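Local coordinates for protein protocadherin-19 isoform 1 (Danio rerio, PDB 5CO1) that mediates calcium-dependent homophilic cell adhesion, robustly when in complex with a classical cadherin cofactor, and is essential for early neurulation in the anterior neural plate, at residues S48-T51 and K52-F55. Residues are numbered along the deposited sequence; the frame is centred on the assembly and turned at random.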
# COMPACT_ATOMS: atom_id res chain seq x y z
N SER A 48 14.84 12.69 1.87
CA SER A 48 14.77 11.83 0.69
C SER A 48 14.86 12.67 -0.60
O SER A 48 14.32 13.77 -0.65
CB SER A 48 13.45 11.04 0.72
OG SER A 48 13.53 9.83 -0.00
N ASN A 49 15.53 12.17 -1.63
CA ASN A 49 15.64 12.92 -2.90
C ASN A 49 14.35 12.87 -3.72
O ASN A 49 14.11 13.71 -4.58
CB ASN A 49 16.83 12.43 -3.74
CG ASN A 49 17.61 13.57 -4.36
OD1 ASN A 49 18.46 14.19 -3.71
ND2 ASN A 49 17.27 13.92 -5.60
N LEU A 50 13.56 11.85 -3.45
CA LEU A 50 12.17 11.76 -3.87
C LEU A 50 11.33 12.93 -3.38
O LEU A 50 10.44 13.42 -4.08
CB LEU A 50 11.61 10.44 -3.35
CG LEU A 50 10.12 10.09 -3.47
CD1 LEU A 50 9.58 10.24 -4.88
CD2 LEU A 50 9.94 8.66 -2.96
N THR A 51 11.62 13.42 -2.18
CA THR A 51 10.86 14.50 -1.60
C THR A 51 10.94 15.72 -2.53
O THR A 51 10.01 16.50 -2.63
CB THR A 51 11.34 14.80 -0.15
OG1 THR A 51 11.07 13.67 0.70
CG2 THR A 51 10.67 16.04 0.43
N LYS A 52 11.99 15.78 -3.34
CA LYS A 52 12.25 16.94 -4.21
C LYS A 52 11.26 17.07 -5.39
O LYS A 52 10.92 18.18 -5.78
CB LYS A 52 13.68 16.85 -4.72
CG LYS A 52 14.33 18.19 -5.01
CD LYS A 52 15.53 18.00 -5.93
CE LYS A 52 16.20 19.33 -6.25
NZ LYS A 52 16.78 19.94 -5.02
N GLN A 53 10.74 15.96 -5.89
CA GLN A 53 9.73 15.97 -6.97
C GLN A 53 8.28 16.12 -6.46
O GLN A 53 7.36 16.42 -7.23
CB GLN A 53 9.82 14.68 -7.79
CG GLN A 53 11.23 14.20 -8.09
CD GLN A 53 11.40 12.70 -7.87
OE1 GLN A 53 10.50 11.91 -8.16
NE2 GLN A 53 12.57 12.30 -7.36
N MET A 54 8.08 15.81 -5.18
CA MET A 54 6.75 15.74 -4.62
C MET A 54 6.19 17.08 -4.16
O MET A 54 4.99 17.23 -3.97
CB MET A 54 6.74 14.76 -3.43
CG MET A 54 7.15 13.34 -3.79
SD MET A 54 6.01 12.54 -4.92
CE MET A 54 5.81 10.98 -4.02
N PHE A 55 7.04 18.07 -3.93
CA PHE A 55 6.55 19.31 -3.36
C PHE A 55 7.24 20.49 -4.02
O PHE A 55 8.44 20.45 -4.24
CB PHE A 55 6.80 19.35 -1.85
CG PHE A 55 6.14 18.25 -1.09
CD1 PHE A 55 4.83 18.40 -0.63
CD2 PHE A 55 6.84 17.12 -0.75
CE1 PHE A 55 4.22 17.38 0.10
CE2 PHE A 55 6.23 16.09 -0.03
CZ PHE A 55 4.91 16.21 0.38
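L50 meets M54 one helical turn further on, the two side chains slanting across each other so that CD1 of L50 comes within 3.9 Å of CE of M54. A chi1 of 172° sets CG of L50 opposite its N, and chi2 of 52° then brings CD1 to 3.8 Å from OE1 of Q53; those two side chains cross nearly at right angles. The M54 chain is bent at chi2 and chi3, and E74 lies against both L50 and M54. T51 meets I80 and H78 on strand 77-86: its OG1 is hydrogen-bonded to ND1 of H78, whose ring packs edge-to-face with F55. CG2 of T51 stands 4.2 Å from CD2 of F55, while the T51 carbonyl oxygen sits at the edge of that ring, near its plane. K52 lays its CB 3.2 Å from O of N49 and makes a cation-pi contact with F46. Successive i to i+3 hydrogen bonds wind this short, weakly bonded helix, from K52 N to N49 O (3.2 Å), Q53 N to L50 O (3.1 Å) and M54 N to T51 O (3.3 Å). It links strands 39-46 and 55-57 of the EC3 repeat. Its chemistry implies a divided turn: apolar contacts and the T51 hydroxyl bond anchor the inner side, whereas Q53 remains exposed.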